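Local atomic coordinates of erythrocyte membrane protein 1 (Plasmodium falciparum, PDB entry 2XU0), a protein that probably binds host cell-surface receptors as a parasite adhesin displayed on infected red cells, this chain being its N-terminal segment and first Duffy-binding-like domain. Residues D201-R206 against D255-N260; K32-E37 against L306-Q311; D156-V161 against R261-K266. The protein carries 10 engineered substitutions. All blocks are in the same frame, centred on the assembly; numbering follows the deposited sequence.

Contact 1. Residues D201-R206 against D255-N260; sequences DIVRGR and DWWTIN
Val203 sets its CG1 methyl against two neighbouring indoles of helix 249-268 and CG2 against Trp257 alone, and this is the tightly packed half of the contact. CG1, anti to the backbone N (chi1 166°), lies 3.7 Å from CE3 of Trp256, while the branch point of Val203, CB, is 4.0 Å from CE3 of Trp257. A short, beta-branched residue suits the place, spending both methyls on the benzene parts of two large rings. Beside it Arg204 runs along the root of Trp257, its CD 3.6 Å from Trp257 CB. A bend at chi3 then brings the guanidinium beside the pyrrole part of the indole, planes 38° apart, with Trp257 CD1 over one of its faces, toward the rim, and Arg206 NH1 over the opposite one. CZ of Arg204 is 4.2 Å from the centroid of the Trp257 five-membered ring, an off-centre cation-pi contact. A salt bridge from NH2 to Asp201 OD1 (2.8 Å) steadies the cation, and Asp307 anchors both partners, taking Arg204 NH2 on its carbonyl and Trp257 NE1 on its carboxylate. The looser, solvent side begins at exposed Gly205, which makes no contact with 255-260, and partly exposed Arg206, salt-bridged to Glu254. Positive phi at Gly205 ends helix 186-204 in a Schellman motif, joining a helix C-terminus to the middle of another in the helical core of the Duffy-binding-like domain.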
loop_
_atom_site.group_PDB
_atom_site.type_symbol
_atom_site.label_atom_id
_atom_site.label_comp_id
_atom_site.label_asym_id
_atom_site.label_seq_id
_atom_site.Cartn_x
_atom_site.Cartn_y
_atom_site.Cartn_z
ATOM N N ASP A 201 -12.955 -1.003 2.429
ATOM C CA ASP A 201 -12.944 -0.926 3.900
ATOM C C ASP A 201 -13.660 0.297 4.444
ATOM O O ASP A 201 -14.289 0.201 5.490
ATOM C CB ASP A 201 -11.536 -1.130 4.501
ATOM C CG ASP A 201 -11.094 -2.585 4.432
ATOM O OD1 ASP A 201 -11.959 -3.461 4.166
ATOM O OD2 ASP A 201 -9.880 -2.840 4.534
ATOM N N ILE A 202 -13.633 1.431 3.699
ATOM C CA ILE A 202 -14.336 2.651 4.115
ATOM C C ILE A 202 -15.848 2.384 4.022
ATOM O O ILE A 202 -16.575 2.605 4.987
ATOM C CB ILE A 202 -13.898 3.907 3.275
ATOM C CG1 ILE A 202 -12.414 4.288 3.535
ATOM C CG2 ILE A 202 -14.824 5.088 3.570
ATOM C CD1 ILE A 202 -11.753 5.145 2.414
ATOM N N VAL A 203 -16.288 1.867 2.867
ATOM C CA VAL A 203 -17.674 1.515 2.614
ATOM C C VAL A 203 -18.177 0.559 3.684
ATOM O O VAL A 203 -19.263 0.773 4.211
ATOM C CB VAL A 203 -17.864 0.950 1.177
ATOM C CG1 VAL A 203 -19.225 0.273 1.014
ATOM C CG2 VAL A 203 -17.687 2.048 0.129
ATOM N N ARG A 204 -17.390 -0.466 4.026
ATOM C CA ARG A 204 -17.792 -1.490 5.015
ATOM C C ARG A 204 -17.655 -1.077 6.476
ATOM O O ARG A 204 -18.120 -1.796 7.354
ATOM C CB ARG A 204 -17.069 -2.831 4.738
ATOM C CG ARG A 204 -17.558 -3.526 3.440
ATOM C CD ARG A 204 -16.707 -4.707 3.003
ATOM N NE ARG A 204 -15.323 -4.322 2.707
ATOM C CZ ARG A 204 -14.403 -5.125 2.173
ATOM N NH1 ARG A 204 -14.714 -6.373 1.830
ATOM N NH2 ARG A 204 -13.171 -4.691 1.982
ATOM N N GLY A 205 -16.989 0.041 6.734
ATOM C CA GLY A 205 -16.750 0.508 8.091
ATOM C C GLY A 205 -15.657 -0.252 8.824
ATOM O O GLY A 205 -15.622 -0.246 10.055
ATOM N N ARG A 206 -14.716 -0.867 8.065
ATOM C CA ARG A 206 -13.584 -1.638 8.585
ATOM C C ARG A 206 -12.303 -0.808 8.544
ATOM O O ARG A 206 -11.358 -1.135 9.250
ATOM C CB ARG A 206 -13.393 -2.903 7.748
ATOM C CG ARG A 206 -14.549 -3.915 7.850
ATOM C CD ARG A 206 -14.301 -5.002 6.821
ATOM N NE ARG A 206 -15.323 -6.050 6.793
ATOM C CZ ARG A 206 -15.228 -7.136 6.034
ATOM N NH1 ARG A 206 -14.162 -7.328 5.268
ATOM N NH2 ARG A 206 -16.177 -8.052 6.059
ATOM N N ASP A 255 -22.162 -7.159 2.307
ATOM C CA ASP A 255 -22.879 -7.693 1.148
ATOM C C ASP A 255 -23.074 -6.610 0.128
ATOM O O ASP A 255 -22.889 -6.865 -1.052
ATOM C CB ASP A 255 -24.221 -8.304 1.573
ATOM C CG ASP A 255 -24.031 -9.606 2.318
ATOM O OD1 ASP A 255 -22.853 -10.022 2.507
ATOM O OD2 ASP A 255 -25.043 -10.245 2.650
ATOM N N TRP A 256 -23.354 -5.378 0.570
ATOM C CA TRP A 256 -23.453 -4.286 -0.375
ATOM C C TRP A 256 -22.140 -4.180 -1.149
ATOM O O TRP A 256 -22.172 -4.086 -2.369
ATOM C CB TRP A 256 -23.789 -2.958 0.324
ATOM C CG TRP A 256 -24.168 -1.882 -0.656
ATOM C CD1 TRP A 256 -25.410 -1.637 -1.158
ATOM C CD2 TRP A 256 -23.273 -0.996 -1.346
ATOM N NE1 TRP A 256 -25.358 -0.608 -2.074
ATOM C CE2 TRP A 256 -24.056 -0.202 -2.216
ATOM C CE3 TRP A 256 -21.878 -0.788 -1.309
ATOM C CZ2 TRP A 256 -23.499 0.789 -3.036
ATOM C CZ3 TRP A 256 -21.330 0.210 -2.106
ATOM C CH2 TRP A 256 -22.134 0.970 -2.974
ATOM N N TRP A 257 -20.981 -4.226 -0.446
ATOM C CA TRP A 257 -19.685 -4.127 -1.106
ATOM C C TRP A 257 -19.513 -5.248 -2.117
ATOM O O TRP A 257 -19.236 -4.999 -3.287
ATOM C CB TRP A 257 -18.518 -4.121 -0.096
ATOM C CG TRP A 257 -17.180 -4.079 -0.793
ATOM C CD1 TRP A 257 -16.362 -5.140 -1.049
ATOM C CD2 TRP A 257 -16.662 -2.980 -1.559
ATOM N NE1 TRP A 257 -15.284 -4.737 -1.810
ATOM C CE2 TRP A 257 -15.479 -3.433 -2.196
ATOM C CE3 TRP A 257 -17.067 -1.643 -1.747
ATOM C CZ2 TRP A 257 -14.658 -2.581 -2.934
ATOM C CZ3 TRP A 257 -16.254 -0.796 -2.484
ATOM C CH2 TRP A 257 -15.075 -1.269 -3.086
ATOM N N THR A 258 -19.664 -6.481 -1.647
ATOM C CA THR A 258 -19.538 -7.687 -2.448
ATOM C C THR A 258 -20.389 -7.635 -3.702
ATOM O O THR A 258 -19.905 -8.009 -4.769
ATOM C CB THR A 258 -19.828 -8.899 -1.572
ATOM O OG1 THR A 258 -18.869 -8.888 -0.510
ATOM C CG2 THR A 258 -19.721 -10.215 -2.339
ATOM N N ILE A 259 -21.632 -7.138 -3.573
ATOM C CA ILE A 259 -22.578 -7.051 -4.671
ATOM C C ILE A 259 -22.198 -5.996 -5.701
ATOM O O ILE A 259 -22.308 -6.251 -6.902
ATOM C CB ILE A 259 -24.037 -6.930 -4.143
ATOM C CG1 ILE A 259 -24.530 -8.295 -3.588
ATOM C CG2 ILE A 259 -25.002 -6.419 -5.234
ATOM C CD1 ILE A 259 -25.562 -8.168 -2.412
ATOM N N ASN A 260 -21.699 -4.838 -5.246
ATOM C CA ASN A 260 -21.381 -3.744 -6.150
ATOM C C ASN A 260 -19.928 -3.580 -6.501
ATOM O O ASN A 260 -19.611 -2.682 -7.277
ATOM C CB ASN A 260 -21.956 -2.434 -5.588
ATOM C CG ASN A 260 -23.461 -2.451 -5.503
ATOM O OD1 ASN A 260 -24.157 -2.249 -6.492
ATOM N ND2 ASN A 260 -23.987 -2.802 -4.351
#

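Contact 2. Residues K32-E37 against L306-Q311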
loop_
_atom_site.group_PDB
_atom_site.type_symbol
_atom_site.label_atom_id
_atom_site.label_comp_id
_atom_site.label_asym_id
_atom_site.label_seq_id
_atom_site.Cartn_x
_atom_site.Cartn_y
_atom_site.Cartn_z
ATOM N N LYS A 32 -9.663 -17.170 -1.557
ATOM C CA LYS A 32 -10.363 -18.160 -0.740
ATOM C C LYS A 32 -11.435 -17.486 0.114
ATOM O O LYS A 32 -12.564 -17.968 0.131
ATOM C CB LYS A 32 -9.391 -18.954 0.133
ATOM C CG LYS A 32 -8.402 -19.801 -0.632
ATOM C CD LYS A 32 -7.897 -20.944 0.251
ATOM C CE LYS A 32 -6.953 -21.872 -0.477
ATOM N NZ LYS A 32 -5.583 -21.297 -0.599
ATOM N N ILE A 33 -11.107 -16.336 0.753
ATOM C CA ILE A 33 -12.066 -15.576 1.561
ATOM C C ILE A 33 -13.276 -15.110 0.715
ATOM O O ILE A 33 -14.427 -15.275 1.127
ATOM C CB ILE A 33 -11.378 -14.399 2.310
ATOM C CG1 ILE A 33 -10.190 -14.861 3.179
ATOM C CG2 ILE A 33 -12.382 -13.542 3.099
ATOM C CD1 ILE A 33 -10.454 -16.065 4.217
ATOM N N TYR A 34 -13.000 -14.547 -0.467
ATOM C CA TYR A 34 -14.028 -14.071 -1.383
ATOM C C TYR A 34 -14.937 -15.244 -1.783
ATOM O O TYR A 34 -16.156 -15.094 -1.770
ATOM C CB TYR A 34 -13.393 -13.383 -2.612
ATOM C CG TYR A 34 -14.386 -13.032 -3.702
ATOM C CD1 TYR A 34 -14.522 -13.836 -4.834
ATOM C CD2 TYR A 34 -15.254 -11.952 -3.561
ATOM C CE1 TYR A 34 -15.459 -13.537 -5.826
ATOM C CE2 TYR A 34 -16.210 -11.656 -4.535
ATOM C CZ TYR A 34 -16.308 -12.454 -5.666
ATOM O OH TYR A 34 -17.234 -12.162 -6.636
ATOM N N ASN A 35 -14.333 -16.391 -2.134
ATOM C CA ASN A 35 -15.048 -17.622 -2.514
ATOM C C ASN A 35 -15.982 -18.123 -1.415
ATOM O O ASN A 35 -17.124 -18.456 -1.714
ATOM C CB ASN A 35 -14.071 -18.717 -2.917
ATOM C CG ASN A 35 -13.504 -18.539 -4.291
ATOM O OD1 ASN A 35 -14.037 -17.809 -5.118
ATOM N ND2 ASN A 35 -12.391 -19.209 -4.565
ATOM N N GLN A 36 -15.527 -18.121 -0.148
ATOM C CA GLN A 36 -16.372 -18.527 0.988
ATOM C C GLN A 36 -17.574 -17.607 1.107
ATOM O O GLN A 36 -18.683 -18.072 1.353
ATOM C CB GLN A 36 -15.593 -18.493 2.321
ATOM C CG GLN A 36 -14.677 -19.690 2.560
ATOM C CD GLN A 36 -13.596 -19.394 3.586
ATOM O OE1 GLN A 36 -12.417 -19.678 3.367
ATOM N NE2 GLN A 36 -13.953 -18.809 4.728
ATOM N N GLU A 37 -17.343 -16.302 0.940
ATOM C CA GLU A 37 -18.344 -15.259 1.068
ATOM C C GLU A 37 -19.434 -15.278 0.003
ATOM O O GLU A 37 -20.554 -14.857 0.281
ATOM C CB GLU A 37 -17.654 -13.904 1.114
ATOM C CG GLU A 37 -17.136 -13.558 2.509
ATOM C CD GLU A 37 -18.166 -13.551 3.627
ATOM O OE1 GLU A 37 -19.206 -12.871 3.482
ATOM O OE2 GLU A 37 -17.935 -14.237 4.648
ATOM N N LEU A 306 -7.696 -7.951 -3.115
ATOM C CA LEU A 306 -7.087 -7.218 -2.000
ATOM C C LEU A 306 -8.150 -6.694 -1.058
ATOM O O LEU A 306 -7.908 -6.623 0.145
ATOM C CB LEU A 306 -6.163 -6.094 -2.468
ATOM C CG LEU A 306 -4.778 -6.480 -3.024
ATOM C CD1 LEU A 306 -3.980 -5.220 -3.364
ATOM C CD2 LEU A 306 -3.969 -7.310 -2.041
ATOM N N ASP A 307 -9.368 -6.421 -1.578
ATOM C CA ASP A 307 -10.483 -5.981 -0.737
ATOM C C ASP A 307 -10.952 -7.096 0.249
ATOM O O ASP A 307 -11.856 -6.878 1.055
ATOM C CB ASP A 307 -11.628 -5.409 -1.593
ATOM C CG ASP A 307 -12.155 -6.297 -2.719
ATOM O OD1 ASP A 307 -11.340 -7.026 -3.345
ATOM O OD2 ASP A 307 -13.361 -6.185 -3.046
ATOM N N TYR A 308 -10.316 -8.281 0.190
ATOM C CA TYR A 308 -10.598 -9.384 1.128
ATOM C C TYR A 308 -9.363 -9.703 1.968
ATOM O O TYR A 308 -9.301 -10.738 2.633
ATOM C CB TYR A 308 -11.202 -10.613 0.410
ATOM C CG TYR A 308 -12.571 -10.274 -0.125
ATOM C CD1 TYR A 308 -13.690 -10.325 0.701
ATOM C CD2 TYR A 308 -12.722 -9.694 -1.383
ATOM C CE1 TYR A 308 -14.933 -9.878 0.264
ATOM C CE2 TYR A 308 -13.948 -9.195 -1.809
ATOM C CZ TYR A 308 -15.056 -9.305 -0.988
ATOM O OH TYR A 308 -16.289 -8.898 -1.419
ATOM N N VAL A 309 -8.390 -8.793 1.940
ATOM C CA VAL A 309 -7.144 -8.928 2.716
ATOM C C VAL A 309 -7.215 -7.954 3.897
ATOM O O VAL A 309 -7.468 -6.769 3.650
ATOM C CB VAL A 309 -5.848 -8.691 1.857
ATOM C CG1 VAL A 309 -4.575 -8.747 2.724
ATOM C CG2 VAL A 309 -5.760 -9.688 0.704
ATOM N N PRO A 310 -6.974 -8.387 5.172
ATOM C CA PRO A 310 -6.966 -7.413 6.271
ATOM C C PRO A 310 -6.133 -6.183 5.936
ATOM O O PRO A 310 -5.012 -6.287 5.426
ATOM C CB PRO A 310 -6.378 -8.203 7.461
ATOM C CG PRO A 310 -6.726 -9.628 7.162
ATOM C CD PRO A 310 -6.658 -9.748 5.658
ATOM N N GLN A 311 -6.686 -5.020 6.239
ATOM C CA GLN A 311 -6.096 -3.707 5.955
ATOM C C GLN A 311 -4.667 -3.516 6.473
ATOM O O GLN A 311 -3.821 -3.000 5.738
ATOM C CB GLN A 311 -7.037 -2.585 6.418
ATOM C CG GLN A 311 -6.546 -1.177 6.057
ATOM C CD GLN A 311 -7.562 -0.138 6.315
ATOM O OE1 GLN A 311 -7.952 0.115 7.463
ATOM N NE2 GLN A 311 -7.938 0.574 5.252
#
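Tyr34 overlaps the ring of Tyr308, laying its CB over one face and turning the edge of its own ring toward that same ring. The CB hydrogens make a CH-pi contact: Tyr34 CB stands 4.2 Å from the centroid of the Tyr308 ring, only 19° off its normal. Farther out, CD2 of Tyr34 comes within 3.5 Å of Tyr308 CE2. The two rings form an offset edge-to-face pair, with centroids 5.3 Å apart and planes at 61°. Tyr34 has CG anti to its own backbone N (chi1 172°), which brings CD2 to the hydroxyl-bearing side of the Tyr308 ring. Ile33 completes the apolar patch with its CG2 methyl, 4.1 Å from CB of Tyr308, while the rest of its chain leads away toward Glu416 and Phe417. Tyrosine suits position 308 because its ring offers a broad face to the helix and a cation-pi contact to Arg204, while its hydroxyl still finds a polar partner in this buried place, a hydrogen bond with Thr258. Segment 306-311 runs from a short 3-10 turn to the first residue of helix 311-338, with Pro310 at the N-cap position. Helix 22-39 of the N-terminal segment thus rests on this stretch of the Duffy-binding-like domain, bordered by helix 415-423 beside Ile33 and by helix 249-268, whose Arg261 touches both tyrosines.

Contact 3. Residues D156-V161 against R261-K266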
loop_
_atom_site.group_PDB
_atom_site.type_symbol
_atom_site.label_atom_id
_atom_site.label_comp_id
_atom_site.label_asym_id
_atom_site.label_seq_id
_atom_site.Cartn_x
_atom_site.Cartn_y
_atom_site.Cartn_z
ATOM N N ASP A 156 -28.511 5.281 -4.805
ATOM C CA ASP A 156 -27.996 6.616 -4.458
ATOM C C ASP A 156 -26.582 6.516 -3.917
ATOM O O ASP A 156 -25.749 7.340 -4.258
ATOM C CB ASP A 156 -28.901 7.342 -3.440
ATOM C CG ASP A 156 -30.327 7.610 -3.900
ATOM O OD1 ASP A 156 -30.537 7.803 -5.119
ATOM O OD2 ASP A 156 -31.230 7.633 -3.041
ATOM N N LEU A 157 -26.308 5.500 -3.087
ATOM C CA LEU A 157 -24.985 5.269 -2.504
ATOM C C LEU A 157 -23.983 4.864 -3.586
ATOM O O LEU A 157 -22.906 5.455 -3.662
ATOM C CB LEU A 157 -25.066 4.192 -1.419
ATOM C CG LEU A 157 -23.735 3.818 -0.745
ATOM C CD1 LEU A 157 -23.168 4.985 0.038
ATOM C CD2 LEU A 157 -23.908 2.600 0.124
ATOM N N LEU A 158 -24.364 3.914 -4.463
ATOM C CA LEU A 158 -23.489 3.476 -5.549
ATOM C C LEU A 158 -23.017 4.653 -6.370
ATOM O O LEU A 158 -21.816 4.749 -6.635
ATOM C CB LEU A 158 -24.149 2.401 -6.443
ATOM C CG LEU A 158 -23.246 1.881 -7.584
ATOM C CD1 LEU A 158 -22.146 0.989 -7.073
ATOM C CD2 LEU A 158 -24.034 1.212 -8.642
ATOM N N GLY A 159 -23.946 5.563 -6.702
ATOM C CA GLY A 159 -23.662 6.776 -7.464
ATOM C C GLY A 159 -22.498 7.535 -6.872
ATOM O O GLY A 159 -21.496 7.741 -7.550
ATOM N N ASN A 160 -22.591 7.866 -5.574
ATOM C CA ASN A 160 -21.524 8.545 -4.820
ATOM C C ASN A 160 -20.193 7.791 -4.810
ATOM O O ASN A 160 -19.150 8.392 -5.066
ATOM C CB ASN A 160 -21.982 8.833 -3.385
ATOM C CG ASN A 160 -23.082 9.861 -3.337
ATOM O OD1 ASN A 160 -24.272 9.535 -3.290
ATOM N ND2 ASN A 160 -22.709 11.122 -3.400
ATOM N N VAL A 161 -20.241 6.467 -4.558
ATOM C CA VAL A 161 -19.058 5.599 -4.520
ATOM C C VAL A 161 -18.376 5.505 -5.882
ATOM O O VAL A 161 -17.149 5.517 -5.956
ATOM C CB VAL A 161 -19.352 4.217 -3.847
ATOM C CG1 VAL A 161 -18.099 3.321 -3.848
ATOM C CG2 VAL A 161 -19.859 4.412 -2.410
ATOM N N ARG A 261 -19.032 -4.409 -5.937
ATOM C CA ARG A 261 -17.580 -4.264 -6.151
ATOM C C ARG A 261 -17.141 -4.243 -7.607
ATOM O O ARG A 261 -16.199 -3.542 -7.941
ATOM C CB ARG A 261 -16.762 -5.274 -5.316
ATOM C CG ARG A 261 -16.899 -6.729 -5.777
ATOM C CD ARG A 261 -16.230 -7.702 -4.822
ATOM N NE ARG A 261 -14.766 -7.624 -4.858
ATOM C CZ ARG A 261 -13.990 -8.322 -5.673
ATOM N NH1 ARG A 261 -14.526 -9.147 -6.567
ATOM N NH2 ARG A 261 -12.676 -8.208 -5.601
ATOM N N GLU A 262 -17.841 -4.994 -8.475
ATOM C CA GLU A 262 -17.518 -5.079 -9.892
ATOM C C GLU A 262 -17.660 -3.740 -10.608
ATOM O O GLU A 262 -16.731 -3.360 -11.300
ATOM C CB GLU A 262 -18.348 -6.170 -10.565
ATOM C CG GLU A 262 -17.983 -6.337 -12.024
ATOM C CD GLU A 262 -18.878 -7.308 -12.763
ATOM O OE1 GLU A 262 -19.474 -6.901 -13.786
ATOM O OE2 GLU A 262 -18.972 -8.478 -12.326
ATOM N N GLN A 263 -18.798 -3.037 -10.441
ATOM C CA GLN A 263 -19.059 -1.698 -11.023
ATOM C C GLN A 263 -18.101 -0.678 -10.415
ATOM O O GLN A 263 -17.549 0.169 -11.135
ATOM C CB GLN A 263 -20.483 -1.214 -10.712
ATOM C CG GLN A 263 -21.601 -2.185 -10.993
ATOM C CD GLN A 263 -22.921 -1.567 -10.630
ATOM O OE1 GLN A 263 -23.378 -0.609 -11.268
ATOM N NE2 GLN A 263 -23.553 -2.093 -9.581
ATOM N N ILE A 264 -17.868 -0.777 -9.090
ATOM C CA ILE A 264 -16.919 0.103 -8.398
ATOM C C ILE A 264 -15.516 -0.018 -9.048
ATOM O O ILE A 264 -14.892 1.006 -9.352
ATOM C CB ILE A 264 -16.940 -0.116 -6.852
ATOM C CG1 ILE A 264 -18.294 0.402 -6.262
ATOM C CG2 ILE A 264 -15.727 0.609 -6.158
ATOM C CD1 ILE A 264 -18.894 -0.382 -4.980
ATOM N N TRP A 265 -15.058 -1.263 -9.326
ATOM C CA TRP A 265 -13.750 -1.494 -9.979
ATOM C C TRP A 265 -13.745 -0.862 -11.373
ATOM O O TRP A 265 -12.708 -0.348 -11.793
ATOM C CB TRP A 265 -13.441 -2.994 -10.104
ATOM C CG TRP A 265 -12.108 -3.270 -10.781
ATOM C CD1 TRP A 265 -11.910 -3.685 -12.064
ATOM C CD2 TRP A 265 -10.804 -3.047 -10.227
ATOM N NE1 TRP A 265 -10.569 -3.695 -12.357
ATOM C CE2 TRP A 265 -9.865 -3.367 -11.227
ATOM C CE3 TRP A 265 -10.335 -2.633 -8.963
ATOM C CZ2 TRP A 265 -8.490 -3.259 -11.017
ATOM C CZ3 TRP A 265 -8.974 -2.522 -8.759
ATOM C CH2 TRP A 265 -8.065 -2.871 -9.757
ATOM N N LYS A 266 -14.894 -0.977 -12.111
ATOM C CA LYS A 266 -15.068 -0.410 -13.461
ATOM C C LYS A 266 -14.905 1.110 -13.381
ATOM O O LYS A 266 -14.082 1.655 -14.089
ATOM C CB LYS A 266 -16.437 -0.820 -14.054
ATOM C CG LYS A 266 -16.560 -0.527 -15.540
ATOM C CD LYS A 266 -17.826 -1.098 -16.161
ATOM C CE LYS A 266 -17.914 -0.689 -17.618
ATOM N NZ LYS A 266 -19.202 -1.098 -18.244
#
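Leu158 meets Ile264 through CD1, 4.0 Å from CG1 of Ile264, while Leu157 just before it packs on helix 216-231 through Leu221, Val224, Phe225 and Ile228 and also reaches Trp256. The other methyl of Leu158, CD2, lies against the amide of Gln263, 3.3 Å from OE1, a van der Waals contact with a polar group. Gln263 crosses Leu158 at about a right angle. Glutamine fits this partly exposed border, since its chain, extended beyond CG, carries the amide both to Leu158 CD2 and to the carbonyl of Gly50, to which NE2 is hydrogen-bonded. One turn further on, Val161 places CG1 3.8 Å from CG1 of Ile264. Ile264 has CG1 beside its backbone N (chi1 -69°), which carries this branch and CD1 toward both Leu158 and Val161. Branched aliphatic chains suit a buried seam where the axes of the two short segments approach to 10.5 Å, running nearly the same way at a crossing angle of -30°. Helix 154-175 packs against both helix 216-231 and helix 249-268, while helix 186-204 adds Val203 against Val161 and Phe196 against Ile264.

Contacts 1 and 3 both use helix 249-268, through consecutive turns, and their centres lie about 10 Å apart; they join it to helices 186-204 and 154-175. Trp256, packed on Leu157 and Leu158, and Trp257, packed on Ile264, make the two contacts one continuous core. Contact 2 sits about 12 Å from contact 1 and about 18 Å from contact 3. Asp307 is shared by all three, adding a salt bridge to Arg261. In chain order come 32-37, 156-161, 201-206, 255-260, 261-266 and 306-311, so contact 2 brackets contact 3, which brackets contact 1. The seating of helix 22-39 on 306-311 is consistent with the N-terminal segment packing as part of the domain.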